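Local atomic coordinates of CRISPR-associated endonuclease/helicase Cas3 (Thermus thermophilus HB8, PDB entry 3SK9), a protein that cuts single-stranded DNA with its metal-dependent N-terminal HD nuclease domain, the part present here, and carries a helicase domain, serving CRISPR immunity against viruses and plasmids. Residues V108-G111 with V112-L116. Sequence-based numbering, arbitrary orientation.
Sequences VAHG and VFTEL
V108, still extended ahead of the helix, lays its side chain against the first turn, its CG2 methyl meeting CG2 of V112 at 3.5 Å, a tight fit. The two short side chains cross at about a right angle. With CG1 between its backbone N and carbonyl carbon (chi1 56°), V108 has CG2 anti to N, which turns that methyl to V112. Branched and aromatic residues suit this buried side, where V112 and F113 also touch helix 149-161 and the F113 ring meets F83 nearly at a right angle.

Backbone bonds start the helix. V112 N reaches A109 O at 3.1 Å, an i to i+3 bond of the first turn. The i to i+4 pattern then sets in: T114 N binds H110 O at 2.9 Å, and E115 N binds G111 O, also at 2.9 Å. G111, lacking a side chain, takes little room in this buried turn.

The strongest polar partners of the side chains lie outside these residues. T114 OG1 lies near the plane of the H110 ring, 4.3 Å from H110 CD2. This hydroxyl can both donate to H74 O and accept from G77 N, tying the helix to the loop bearing metal ligands, while E115 OE1 accepts a hydrogen bond from A147 N. The H110 imidazole can offer an N-H to a carboxylate: its NE2 bonds OD1 of D75, which with H74 forms the metal-binding pair of the HD motif, consistent with a second-shell role in the HD nuclease site.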
ATOM      1  N   VAL A 108      11.781  -2.254  15.662  1.00 34.25           N
ATOM      2  CA  VAL A 108      11.995  -1.554  14.418  1.00 30.57           C
ATOM      3  C   VAL A 108      10.587  -1.404  13.847  1.00 25.15           C
ATOM      4  O   VAL A 108       9.742  -2.287  14.049  1.00 26.36           O
ATOM      5  CB  VAL A 108      12.953  -2.386  13.535  1.00 36.70           C
ATOM      6  CG1 VAL A 108      12.390  -3.733  13.342  1.00 39.86           C
ATOM      7  CG2 VAL A 108      13.216  -1.724  12.222  1.00 33.66           C
ATOM      8  N   ALA A 109      10.315  -0.272  13.195  1.00 23.92           N
ATOM      9  CA  ALA A 109       8.958   0.056  12.738  1.00 23.27           C
ATOM     10  C   ALA A 109       8.592  -0.919  11.633  1.00 22.78           C
ATOM     11  O   ALA A 109       9.491  -1.364  10.917  1.00 23.35           O
ATOM     12  CB  ALA A 109       8.900   1.500  12.198  1.00 22.71           C
ATOM     13  N   HIS A 110       7.306  -1.254  11.477  1.00 18.73           N
ATOM     14  CA  HIS A 110       6.943  -2.207  10.420  1.00 20.38           C
ATOM     15  C   HIS A 110       7.312  -1.704   9.029  1.00 20.11           C
ATOM     16  O   HIS A 110       7.559  -2.510   8.135  1.00 18.84           O
ATOM     17  CB  HIS A 110       5.445  -2.597  10.461  1.00 22.97           C
ATOM     18  CG  HIS A 110       4.513  -1.510  10.043  1.00 23.57           C
ATOM     19  ND1 HIS A 110       3.988  -0.599  10.932  1.00 26.57           N
ATOM     20  CD2 HIS A 110       3.999  -1.187   8.832  1.00 25.14           C
ATOM     21  CE1 HIS A 110       3.200   0.246  10.289  1.00 27.62           C
ATOM     22  NE2 HIS A 110       3.179  -0.097   9.015  1.00 27.30           N
ATOM     23  N   GLY A 111       7.415  -0.384   8.837  1.00 17.38           N
ATOM     24  CA  GLY A 111       7.757   0.150   7.515  1.00 16.73           C
ATOM     25  C   GLY A 111       9.155  -0.209   7.036  1.00 19.14           C
ATOM     26  O   GLY A 111       9.407  -0.318   5.814  1.00 21.06           O
ATOM     27  N   VAL A 112      10.054  -0.480   7.985  1.00 18.58           N
ATOM     28  CA  VAL A 112      11.397  -0.959   7.651  1.00 17.20           C
ATOM     29  C   VAL A 112      11.269  -2.339   7.017  1.00 20.09           C
ATOM     30  O   VAL A 112      11.919  -2.650   5.993  1.00 19.81           O
ATOM     31  CB  VAL A 112      12.305  -1.040   8.892  1.00 19.13           C
ATOM     32  CG1 VAL A 112      13.650  -1.665   8.556  1.00 23.50           C
ATOM     33  CG2 VAL A 112      12.504   0.338   9.525  1.00 19.78           C
ATOM     34  N   PHE A 113      10.440  -3.192   7.623  1.00 18.89           N
ATOM     35  CA  PHE A 113      10.165  -4.508   6.997  1.00 18.09           C
ATOM     36  C   PHE A 113       9.485  -4.345   5.660  1.00 16.37           C
ATOM     37  O   PHE A 113       9.805  -5.068   4.700  1.00 18.14           O
ATOM     38  CB  PHE A 113       9.325  -5.390   7.896  1.00 18.66           C
ATOM     39  CG  PHE A 113      10.069  -5.878   9.130  1.00 21.79           C
ATOM     40  CD1 PHE A 113      10.709  -7.102   9.128  1.00 31.55           C
ATOM     41  CD2 PHE A 113      10.127  -5.094  10.262  1.00 27.45           C
ATOM     42  CE1 PHE A 113      11.371  -7.554  10.273  1.00 24.50           C
ATOM     43  CE2 PHE A 113      10.786  -5.544  11.408  1.00 34.08           C
ATOM     44  CZ  PHE A 113      11.403  -6.765  11.405  1.00 24.75           C
ATOM     45  N   THR A 114       8.571  -3.386   5.529  1.00 19.44           N
ATOM     46  CA  THR A 114       7.914  -3.234   4.226  1.00 23.75           C
ATOM     47  C   THR A 114       9.009  -2.925   3.199  1.00 22.68           C
ATOM     48  O   THR A 114       9.026  -3.489   2.093  1.00 19.46           O
ATOM     49  CB  THR A 114       6.881  -2.074   4.245  1.00 20.13           C
ATOM     50  OG1 THR A 114       5.822  -2.417   5.125  1.00 19.01           O
ATOM     51  CG2 THR A 114       6.323  -1.784   2.793  1.00 19.54           C
ATOM     52  N   GLU A 115       9.918  -2.013   3.537  1.00 16.51           N
ATOM     53  CA  GLU A 115      10.947  -1.655   2.565  1.00 18.20           C
ATOM     54  C   GLU A 115      11.816  -2.888   2.180  1.00 21.82           C
ATOM     55  O   GLU A 115      12.068  -3.131   1.006  1.00 20.36           O
ATOM     56  CB  GLU A 115      11.806  -0.486   3.059  1.00 22.33           C
ATOM     57  CG  GLU A 115      13.013  -0.166   2.126  1.00 17.72           C
ATOM     58  CD  GLU A 115      13.890   0.947   2.640  1.00 26.72           C
ATOM     59  OE1 GLU A 115      13.572   1.514   3.707  1.00 26.94           O
ATOM     60  OE2 GLU A 115      14.894   1.275   1.964  1.00 27.59           O
ATOM     61  N   LEU A 116      12.286  -3.658   3.171  1.00 19.59           N
ATOM     62  CA  LEU A 116      13.113  -4.839   2.864  1.00 19.36           C
ATOM     63  C   LEU A 116      12.356  -5.857   2.018  1.00 24.06           C
ATOM     64  O   LEU A 116      12.936  -6.426   1.112  1.00 21.76           O
ATOM     65  CB  LEU A 116      13.591  -5.515   4.125  1.00 21.20           C
ATOM     66  CG  LEU A 116      14.589  -4.677   4.930  1.00 23.21           C
ATOM     67  CD1 LEU A 116      14.867  -5.365   6.271  1.00 26.05           C
ATOM     68  CD2 LEU A 116      15.827  -4.514   4.107  1.00 29.60           C
TER